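Local structure of metalloregulator ScaR (Streptococcus gordonii, 3HRS) at residues L154-D159 against Q208-K213; I78-V83 against Q114-P119; I21-I26 against A36-M41. The protein acts as a manganese-activated transcriptional repressor of the DtxR/MntR family, a homodimer that probably binds DNA. One frame throughout, in Å; residues are numbered along the deposited sequence.

Contact 1: L154-D159 against Q208-K213; sequences LARVHD and QIYVEK. With SO4 (sulfate ion), chain C.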
loop_
_atom_site.group_PDB
_atom_site.type_symbol
_atom_site.label_atom_id
_atom_site.label_comp_id
_atom_site.label_asym_id
_atom_site.label_seq_id
_atom_site.Cartn_x
_atom_site.Cartn_y
_atom_site.Cartn_z
ATOM N N LEU A 154 30.891 6.311 -0.760
ATOM C CA LEU A 154 30.036 5.324 -1.405
ATOM C C LEU A 154 28.644 5.911 -1.544
ATOM O O LEU A 154 27.811 5.766 -0.653
ATOM C CB LEU A 154 29.969 4.057 -0.573
ATOM C CG LEU A 154 29.313 2.922 -1.334
ATOM C CD1 LEU A 154 29.641 3.113 -2.786
ATOM C CD2 LEU A 154 29.845 1.602 -0.816
ATOM N N ALA A 155 28.386 6.567 -2.672
ATOM C CA ALA A 155 27.199 7.414 -2.791
ATOM C C ALA A 155 25.921 6.694 -3.192
ATOM O O ALA A 155 24.856 7.014 -2.670
ATOM C CB ALA A 155 27.463 8.587 -3.694
ATOM N N ARG A 156 26.010 5.735 -4.110
ATOM C CA ARG A 156 24.827 4.943 -4.466
ATOM C C ARG A 156 25.176 3.486 -4.741
ATOM O O ARG A 156 26.315 3.155 -5.017
ATOM C CB ARG A 156 24.080 5.569 -5.653
ATOM C CG ARG A 156 23.101 4.638 -6.339
ATOM C CD ARG A 156 22.217 5.364 -7.358
ATOM N NE ARG A 156 22.876 5.640 -8.630
ATOM C CZ ARG A 156 22.410 5.249 -9.815
ATOM N NH1 ARG A 156 21.288 4.544 -9.902
ATOM N NH2 ARG A 156 23.069 5.560 -10.923
ATOM N N VAL A 157 24.188 2.614 -4.630
ATOM C CA VAL A 157 24.350 1.216 -4.986
ATOM C C VAL A 157 23.060 0.838 -5.681
ATOM O O VAL A 157 22.025 1.438 -5.434
ATOM C CB VAL A 157 24.507 0.318 -3.752
ATOM C CG1 VAL A 157 25.534 0.883 -2.814
ATOM C CG2 VAL A 157 23.184 0.180 -3.034
ATOM N N HIS A 158 23.118 -0.140 -6.569
ATOM C CA HIS A 158 21.915 -0.563 -7.258
ATOM C C HIS A 158 21.041 -1.311 -6.282
ATOM O O HIS A 158 21.540 -1.933 -5.369
ATOM C CB HIS A 158 22.255 -1.426 -8.484
ATOM C CG HIS A 158 22.427 -0.632 -9.740
ATOM N ND1 HIS A 158 21.369 -0.305 -10.561
ATOM C CD2 HIS A 158 23.526 -0.072 -10.300
ATOM C CE1 HIS A 158 21.812 0.413 -11.580
ATOM N NE2 HIS A 158 23.116 0.570 -11.444
ATOM N N ASP A 159 19.735 -1.251 -6.490
ATOM C CA ASP A 159 18.767 -1.795 -5.544
ATOM C C ASP A 159 18.831 -3.319 -5.359
ATOM O O ASP A 159 18.449 -3.829 -4.316
ATOM C CB ASP A 159 17.356 -1.375 -5.958
ATOM C CG ASP A 159 16.602 -0.750 -4.822
ATOM O OD1 ASP A 159 16.998 -1.006 -3.667
ATOM O OD2 ASP A 159 15.647 0.012 -5.068
ATOM N N GLN A 208 28.517 -1.753 -10.246
ATOM C CA GLN A 208 27.209 -1.524 -9.636
ATOM C C GLN A 208 27.257 -0.615 -8.416
ATOM O O GLN A 208 26.256 -0.411 -7.744
ATOM C CB GLN A 208 26.622 -2.855 -9.190
ATOM C CG GLN A 208 25.977 -3.672 -10.273
ATOM C CD GLN A 208 25.651 -5.062 -9.785
ATOM O OE1 GLN A 208 24.485 -5.432 -9.651
ATOM N NE2 GLN A 208 26.685 -5.837 -9.490
ATOM N N ILE A 209 28.433 -0.099 -8.118
ATOM C CA ILE A 209 28.649 0.700 -6.933
ATOM C C ILE A 209 29.052 2.085 -7.403
ATOM O O ILE A 209 29.911 2.231 -8.283
ATOM C CB ILE A 209 29.786 0.085 -6.134
ATOM C CG1 ILE A 209 29.267 -1.093 -5.330
ATOM C CG2 ILE A 209 30.458 1.105 -5.244
ATOM C CD1 ILE A 209 30.371 -2.057 -4.997
ATOM N N TYR A 210 28.437 3.112 -6.840
ATOM C CA TYR A 210 28.681 4.452 -7.339
ATOM C C TYR A 210 29.386 5.295 -6.297
ATOM O O TYR A 210 28.939 5.352 -5.142
ATOM C CB TYR A 210 27.358 5.101 -7.724
ATOM C CG TYR A 210 26.654 4.404 -8.845
ATOM C CD1 TYR A 210 26.054 3.169 -8.648
ATOM C CD2 TYR A 210 26.578 4.983 -10.112
ATOM C CE1 TYR A 210 25.386 2.530 -9.682
ATOM C CE2 TYR A 210 25.919 4.353 -11.151
ATOM C CZ TYR A 210 25.325 3.131 -10.929
ATOM O OH TYR A 210 24.682 2.502 -11.957
ATOM N N VAL A 211 30.471 5.957 -6.700
ATOM C CA VAL A 211 31.255 6.762 -5.765
ATOM C C VAL A 211 31.476 8.211 -6.195
ATOM O O VAL A 211 31.205 8.590 -7.334
ATOM C CB VAL A 211 32.611 6.146 -5.529
ATOM C CG1 VAL A 211 32.441 4.754 -4.963
ATOM C CG2 VAL A 211 33.415 6.133 -6.839
ATOM N N GLU A 212 31.970 9.013 -5.261
ATOM C CA GLU A 212 32.327 10.395 -5.546
ATOM C C GLU A 212 33.553 10.788 -4.727
ATOM O O GLU A 212 33.539 10.694 -3.499
ATOM C CB GLU A 212 31.152 11.338 -5.276
ATOM C CG GLU A 212 30.544 11.922 -6.543
ATOM C CD GLU A 212 29.236 11.273 -6.915
ATOM O OE1 GLU A 212 28.736 10.480 -6.101
ATOM O OE2 GLU A 212 28.701 11.556 -8.009
ATOM N N LYS A 213 34.613 11.217 -5.413
ATOM C CA LYS A 213 35.925 11.395 -4.780
ATOM C C LYS A 213 35.899 12.472 -3.719
ATOM O O LYS A 213 35.750 13.654 -4.027
ATOM C CB LYS A 213 37.011 11.729 -5.809
ATOM C CG LYS A 213 38.362 12.079 -5.171
ATOM C CD LYS A 213 39.164 13.079 -6.009
ATOM C CE LYS A 213 38.545 14.486 -5.988
ATOM N NZ LYS A 213 38.905 15.293 -4.781
HETATM S S SO4 C . 18.824 1.084 -9.180
HETATM O O1 SO4 C . 19.868 1.891 -8.535
HETATM O O2 SO4 C . 18.780 1.457 -10.590
HETATM O O3 SO4 C . 19.118 -0.353 -9.083
HETATM O O4 SO4 C . 17.525 1.370 -8.548
#
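The guanidinium of R156 lies over one face of the Y210 ring in a cation-pi contact. R156 CZ is 3.9 Å from the centroid of the Y210 ring, and the two planes are 35° apart. NE sits above the ring centre and NH2 nearer CE2 and CZ. The R156 chain starts with CG anti to the backbone N (chi1 163°) and then bends at chi3 (78°), so it runs beside Y210 in the same direction. At the edge of the Y210 ring is H158 CD2, with the two rings oblique to each other. H158 NE2 and Y210 OH form a hydrogen bond of 2.5 Å. The other nitrogen, H158 ND1, donates to sulfate O3 at 2.7 Å. D159 N donates to the same sulfate O3 at 2.8 Å. The sulfate, probably from the crystallisation liquor, is also bonded to R76. R156 NH2 is held by the carbonyl of H139. On the other face of the sheet L154, V157, I209 and V211 are buried. L154 CD1 touches V211 CG1 at 3.9 Å and also meets I209 CG2.

The backbone sets these positions. Y210 N donates to R156 O at 2.8 Å. Y210 O accepts twice, from A155 N at 2.8 Å, in the carbonyl plane, and from R156 N at 3.1 Å, above that plane. Two residues of one strand thus face one of the other, and the register shifts by one. Beyond the strand, D159 is a zinc ligand in another structure of this protein. No zinc is bound here, and its OD2 is hydrogen-bonded to H75. The arrangement is a classic beta bulge, here in the antiparallel sheet of the SH3-like FeoA domain, beside the metal site.

Contact 2: I78-V83 against Q114-P119; sequences IEVFLV and QLLDYP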
loop_
_atom_site.group_PDB
_atom_site.type_symbol
_atom_site.label_atom_id
_atom_site.label_comp_id
_atom_site.label_asym_id
_atom_site.label_seq_id
_atom_site.Cartn_x
_atom_site.Cartn_y
_atom_site.Cartn_z
ATOM N N ILE A 78 8.259 4.503 -2.190
ATOM C CA ILE A 78 7.865 3.355 -1.385
ATOM C C ILE A 78 9.089 2.853 -0.610
ATOM O O ILE A 78 9.007 2.495 0.563
ATOM C CB ILE A 78 7.285 2.200 -2.239
ATOM C CG1 ILE A 78 5.990 2.622 -2.956
ATOM C CG2 ILE A 78 6.953 1.032 -1.386
ATOM C CD1 ILE A 78 5.035 3.344 -2.057
ATOM N N GLU A 79 10.238 2.823 -1.263
ATOM C CA GLU A 79 11.434 2.374 -0.567
ATOM C C GLU A 79 11.632 3.251 0.657
ATOM O O GLU A 79 11.648 2.741 1.765
ATOM C CB GLU A 79 12.656 2.426 -1.469
ATOM C CG GLU A 79 13.948 2.104 -0.759
ATOM C CD GLU A 79 14.324 0.652 -0.887
ATOM O OE1 GLU A 79 15.295 0.232 -0.208
ATOM O OE2 GLU A 79 13.652 -0.059 -1.678
ATOM N N VAL A 80 11.767 4.567 0.442
ATOM C CA VAL A 80 11.917 5.538 1.521
ATOM C C VAL A 80 10.836 5.397 2.582
ATOM O O VAL A 80 11.125 5.488 3.755
ATOM C CB VAL A 80 11.826 6.978 1.032
ATOM C CG1 VAL A 80 11.647 7.951 2.237
ATOM C CG2 VAL A 80 13.056 7.338 0.221
ATOM N N PHE A 81 9.588 5.195 2.188
ATOM C CA PHE A 81 8.547 5.058 3.201
ATOM C C PHE A 81 8.776 3.802 4.049
ATOM O O PHE A 81 8.758 3.872 5.254
ATOM C CB PHE A 81 7.132 5.075 2.588
ATOM C CG PHE A 81 6.028 4.732 3.567
ATOM C CD1 PHE A 81 5.587 5.662 4.496
ATOM C CD2 PHE A 81 5.410 3.481 3.534
ATOM C CE1 PHE A 81 4.541 5.350 5.384
ATOM C CE2 PHE A 81 4.359 3.160 4.411
ATOM C CZ PHE A 81 3.925 4.090 5.335
ATOM N N LEU A 82 8.995 2.661 3.408
ATOM C CA LEU A 82 9.099 1.400 4.124
ATOM C C LEU A 82 10.229 1.370 5.131
ATOM O O LEU A 82 10.045 0.905 6.272
ATOM C CB LEU A 82 9.229 0.223 3.164
ATOM C CG LEU A 82 7.945 0.057 2.345
ATOM C CD1 LEU A 82 7.952 -1.274 1.622
ATOM C CD2 LEU A 82 6.722 0.193 3.259
ATOM N N VAL A 83 11.400 1.860 4.733
ATOM C CA VAL A 83 12.526 1.768 5.646
ATOM C C VAL A 83 12.523 2.856 6.711
ATOM O O VAL A 83 12.709 2.554 7.887
ATOM C CB VAL A 83 13.901 1.602 4.947
ATOM C CG1 VAL A 83 13.779 1.764 3.459
ATOM C CG2 VAL A 83 14.942 2.549 5.544
ATOM N N GLN A 114 4.441 13.844 -0.382
ATOM C CA GLN A 114 4.217 14.947 0.519
ATOM C C GLN A 114 4.449 14.507 1.964
ATOM O O GLN A 114 5.067 15.226 2.758
ATOM C CB GLN A 114 2.795 15.462 0.369
ATOM C CG GLN A 114 2.576 16.697 1.187
ATOM C CD GLN A 114 1.246 17.362 0.926
ATOM O OE1 GLN A 114 0.278 16.717 0.523
ATOM N NE2 GLN A 114 1.191 18.672 1.158
ATOM N N LEU A 115 3.935 13.332 2.310
ATOM C CA LEU A 115 4.081 12.816 3.666
ATOM C C LEU A 115 5.558 12.694 4.050
ATOM O O LEU A 115 5.937 12.984 5.185
ATOM C CB LEU A 115 3.443 11.444 3.767
ATOM C CG LEU A 115 3.585 10.884 5.163
ATOM C CD1 LEU A 115 2.999 11.912 6.095
ATOM C CD2 LEU A 115 2.884 9.514 5.286
ATOM N N LEU A 116 6.370 12.256 3.089
ATOM C CA LEU A 116 7.784 12.037 3.292
ATOM C C LEU A 116 8.560 13.345 3.204
ATOM O O LEU A 116 9.777 13.362 3.388
ATOM C CB LEU A 116 8.325 11.046 2.265
ATOM C CG LEU A 116 7.701 9.655 2.185
ATOM C CD1 LEU A 116 8.553 8.801 1.269
ATOM C CD2 LEU A 116 7.575 8.981 3.543
ATOM N N ASP A 117 7.853 14.436 2.939
ATOM C CA ASP A 117 8.470 15.757 2.859
ATOM C C ASP A 117 9.438 15.883 1.697
ATOM O O ASP A 117 10.517 16.467 1.839
ATOM C CB ASP A 117 9.172 16.125 4.166
ATOM C CG ASP A 117 9.421 17.629 4.301
ATOM O OD1 ASP A 117 8.877 18.424 3.485
ATOM O OD2 ASP A 117 10.172 18.013 5.232
ATOM N N TYR A 118 9.044 15.328 0.555
ATOM C CA TYR A 118 9.751 15.511 -0.718
ATOM C C TYR A 118 11.229 15.141 -0.700
ATOM O O TYR A 118 12.090 15.998 -0.923
ATOM C CB TYR A 118 9.555 16.931 -1.239
ATOM C CG TYR A 118 8.109 17.341 -1.210
ATOM C CD1 TYR A 118 7.618 18.118 -0.169
ATOM C CD2 TYR A 118 7.222 16.934 -2.202
ATOM C CE1 TYR A 118 6.306 18.499 -0.122
ATOM C CE2 TYR A 118 5.882 17.311 -2.164
ATOM C CZ TYR A 118 5.431 18.089 -1.110
ATOM O OH TYR A 118 4.101 18.476 -1.016
ATOM N N PRO A 119 11.523 13.852 -0.442
ATOM C CA PRO A 119 12.910 13.350 -0.446
ATOM C C PRO A 119 13.521 13.359 -1.852
ATOM O O PRO A 119 12.960 12.786 -2.785
ATOM C CB PRO A 119 12.785 11.903 0.039
ATOM C CG PRO A 119 11.276 11.640 0.251
ATOM C CD PRO A 119 10.508 12.792 -0.260
#
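Helix 62-84 passes the end of helix 106-115, and the backbones come closest at F81 and L116, whose CA atoms are 7.0 Å apart. The second helix closes in a Schellman motif. D117 has a positive phi (66°), and D117 N bonds back to Q114 O at 2.9 Å. The chain then turns, and P119 comes back beside V80. The contact joins helix 62-84 to the C-terminal end of helix 106-115 and the turn after it, within the metal binding and dimerisation domain. The side-chain contacts are all apolar.

L116 fits between V80 and F81. Its CG is anti to the carbonyl carbon (chi1 -58°), and its two methyls divide the work. CD2 reaches the F81 ring in its plane, at the edge, 4.0 Å from F81 CD1. The two side chains cross at about a right angle. L115 CD2 comes obliquely to the same ring, at CE1. F81 also meets F81 and F108 of the second subunit, so L116 backs a residue of the dimer interface. V80 lies close to C122, which binds zinc in another structure of this protein but carries none here. P119 CG is 4.2 Å from V80 CG1. That methyl, anti to the backbone N (chi1 166°), also meets L116 CD1.

Contact 3: I21-I26 against A36-M41; sequences ITNKEI and AVTEMM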
loop_
_atom_site.group_PDB
_atom_site.type_symbol
_atom_site.label_atom_id
_atom_site.label_comp_id
_atom_site.label_asym_id
_atom_site.label_seq_id
_atom_site.Cartn_x
_atom_site.Cartn_y
_atom_site.Cartn_z
ATOM N N ILE A 21 20.965 -3.354 -28.015
ATOM C CA ILE A 21 20.019 -3.972 -27.120
ATOM C C ILE A 21 19.459 -5.118 -27.918
ATOM O O ILE A 21 18.532 -4.946 -28.700
ATOM C CB ILE A 21 18.884 -3.024 -26.780
ATOM C CG1 ILE A 21 19.405 -1.815 -26.014
ATOM C CG2 ILE A 21 17.833 -3.722 -25.944
ATOM C CD1 ILE A 21 18.304 -1.083 -25.254
ATOM N N THR A 22 20.059 -6.287 -27.768
ATOM C CA THR A 22 19.565 -7.459 -28.466
ATOM C C THR A 22 18.206 -7.787 -27.851
ATOM O O THR A 22 17.859 -7.250 -26.800
ATOM C CB THR A 22 20.525 -8.642 -28.272
ATOM O OG1 THR A 22 20.026 -9.501 -27.242
ATOM C CG2 THR A 22 21.908 -8.135 -27.870
ATOM N N ASN A 23 17.422 -8.640 -28.498
ATOM C CA ASN A 23 16.251 -9.191 -27.828
ATOM C C ASN A 23 16.695 -10.372 -26.978
ATOM O O ASN A 23 16.071 -10.688 -25.966
ATOM C CB ASN A 23 15.166 -9.607 -28.822
ATOM C CG ASN A 23 14.468 -8.413 -29.455
ATOM O OD1 ASN A 23 15.112 -7.436 -29.836
ATOM N ND2 ASN A 23 13.149 -8.491 -29.578
ATOM N N LYS A 24 17.785 -11.011 -27.405
ATOM C CA LYS A 24 18.442 -12.057 -26.625
ATOM C C LYS A 24 18.678 -11.495 -25.222
ATOM O O LYS A 24 18.305 -12.113 -24.222
ATOM C CB LYS A 24 19.768 -12.491 -27.298
ATOM C CG LYS A 24 20.321 -13.890 -26.885
ATOM C CD LYS A 24 21.493 -14.392 -27.788
ATOM C CE LYS A 24 21.939 -15.833 -27.426
ATOM N NZ LYS A 24 22.983 -16.451 -28.319
ATOM N N GLU A 25 19.268 -10.303 -25.164
ATOM C CA GLU A 25 19.587 -9.650 -23.902
ATOM C C GLU A 25 18.334 -9.314 -23.115
ATOM O O GLU A 25 18.276 -9.534 -21.903
ATOM C CB GLU A 25 20.428 -8.393 -24.129
ATOM C CG GLU A 25 21.889 -8.566 -23.743
ATOM C CD GLU A 25 22.612 -7.240 -23.603
ATOM O OE1 GLU A 25 23.507 -7.128 -22.726
ATOM O OE2 GLU A 25 22.265 -6.313 -24.367
ATOM N N ILE A 26 17.334 -8.783 -23.808
ATOM C CA ILE A 26 16.053 -8.525 -23.180
ATOM C C ILE A 26 15.453 -9.825 -22.664
ATOM O O ILE A 26 14.906 -9.871 -21.571
ATOM C CB ILE A 26 15.073 -7.838 -24.146
ATOM C CG1 ILE A 26 15.517 -6.398 -24.414
ATOM C CG2 ILE A 26 13.659 -7.857 -23.573
ATOM C CD1 ILE A 26 14.838 -5.750 -25.592
ATOM N N ALA A 36 7.606 -13.785 -26.419
ATOM C CA ALA A 36 7.025 -12.852 -25.449
ATOM C C ALA A 36 7.671 -11.471 -25.578
ATOM O O ALA A 36 6.983 -10.450 -25.557
ATOM C CB ALA A 36 7.177 -13.385 -24.026
ATOM N N VAL A 37 8.996 -11.454 -25.699
ATOM C CA VAL A 37 9.734 -10.239 -26.020
ATOM C C VAL A 37 9.161 -9.589 -27.278
ATOM O O VAL A 37 8.699 -8.449 -27.247
ATOM C CB VAL A 37 11.234 -10.536 -26.259
ATOM C CG1 VAL A 37 11.936 -9.339 -26.889
ATOM C CG2 VAL A 37 11.913 -10.935 -24.957
ATOM N N THR A 38 9.202 -10.330 -28.384
ATOM C CA THR A 38 8.732 -9.833 -29.670
ATOM C C THR A 38 7.338 -9.245 -29.525
ATOM O O THR A 38 6.985 -8.272 -30.190
ATOM C CB THR A 38 8.732 -10.945 -30.745
ATOM O OG1 THR A 38 10.083 -11.278 -31.094
ATOM C CG2 THR A 38 8.022 -10.478 -31.992
ATOM N N GLU A 39 6.557 -9.832 -28.631
ATOM C CA GLU A 39 5.202 -9.365 -28.388
ATOM C C GLU A 39 5.148 -8.084 -27.558
ATOM O O GLU A 39 4.272 -7.245 -27.756
ATOM C CB GLU A 39 4.363 -10.468 -27.736
ATOM C CG GLU A 39 3.578 -11.285 -28.748
ATOM C CD GLU A 39 2.651 -10.409 -29.588
ATOM O OE1 GLU A 39 2.977 -10.161 -30.773
ATOM O OE2 GLU A 39 1.605 -9.958 -29.057
ATOM N N MET A 40 6.089 -7.939 -26.636
ATOM C CA MET A 40 6.111 -6.793 -25.737
ATOM C C MET A 40 6.637 -5.559 -26.465
ATOM O O MET A 40 6.035 -4.493 -26.415
ATOM C CB MET A 40 6.964 -7.123 -24.510
ATOM C CG MET A 40 7.032 -6.047 -23.452
ATOM S SD MET A 40 5.445 -5.608 -22.737
ATOM C CE MET A 40 5.234 -4.024 -23.502
ATOM N N MET A 41 7.761 -5.709 -27.151
ATOM C CA MET A 41 8.286 -4.621 -27.958
ATOM C C MET A 41 7.223 -4.102 -28.934
ATOM O O MET A 41 7.036 -2.890 -29.054
ATOM C CB MET A 41 9.550 -5.056 -28.704
ATOM C CG MET A 41 10.681 -5.549 -27.815
ATOM S SD MET A 41 11.236 -4.313 -26.626
ATOM C CE MET A 41 10.220 -4.756 -25.234
#
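N23 CG is anti to the carbonyl carbon (chi1 -72°), which turns its amide toward helix 34-46. V37 holds CG1 anti to its own backbone N (chi1 167°) and CG2 beside it, so its two methyls meet different partners. M41 bends at chi2 (-59°) and again at chi3, and this brings its sulfur back to I26.

V37 is the centre of the contact. Its CG1 meets the side-chain amide nitrogen of N23, with V37 CG1 and N23 ND2 3.1 Å apart. N23 CB and CG lie alongside the same methyl, and the two side chains cross obliquely. The other methyl, V37 CG2, packs on I26 CG2 at 3.8 Å. I26 then extends its CD1 to M41, tip to tip, with I26 CD1 and M41 SD 4.0 Å apart. N23 ND2 also nears M41 CG at 4.2 Å. The closest backbone approach is between N23 and V37, whose CA atoms are 6.8 Å apart.

Helix 23-30 is started by T22 at the N-cap. T22 OG1 accepts a nearly straight hydrogen bond from E25 N, a capping bond at the start of the helix. On the other helix, M41 N donates to V37 O at 2.9 Å and so places M41 one turn beyond V37.

The two helices form the helix-turn-helix of the N-terminal DNA-binding domain. In such motifs the second helix, here 34-46, is as a rule the recognition helix. I26 also touches L11 of helix 4-13. N23 OD1 has a weak hydrogen bond to Y58 OH. Y58, on strand 57-60 of the two-stranded wing, also packs on I26 and M41, so helix 4-13 and the wing both adjoin the helix pair.

Along the chain, contact 3 comes first, then contact 2, then contact 1, each closing before the next opens. They fall in three successive domains: DNA-binding, metal binding and dimerisation, and FeoA. The centres of contacts 1 and 2 are 20 Å apart, yet the two touch, with D159 OD2 3.9 Å from E79 OE2. Both acids are zinc ligands in another structure of this protein, so the metal site joins helix 62-84 to the loop just after strand 150-157. Without metal the two carboxylates may repel, though H75, bonded to D159 OD2, may ease this. Contact 3 lies apart, with centres 29 Å from contact 1 and 34 Å from contact 2. This is consistent with metal sensing and DNA binding in separate parts of the fold.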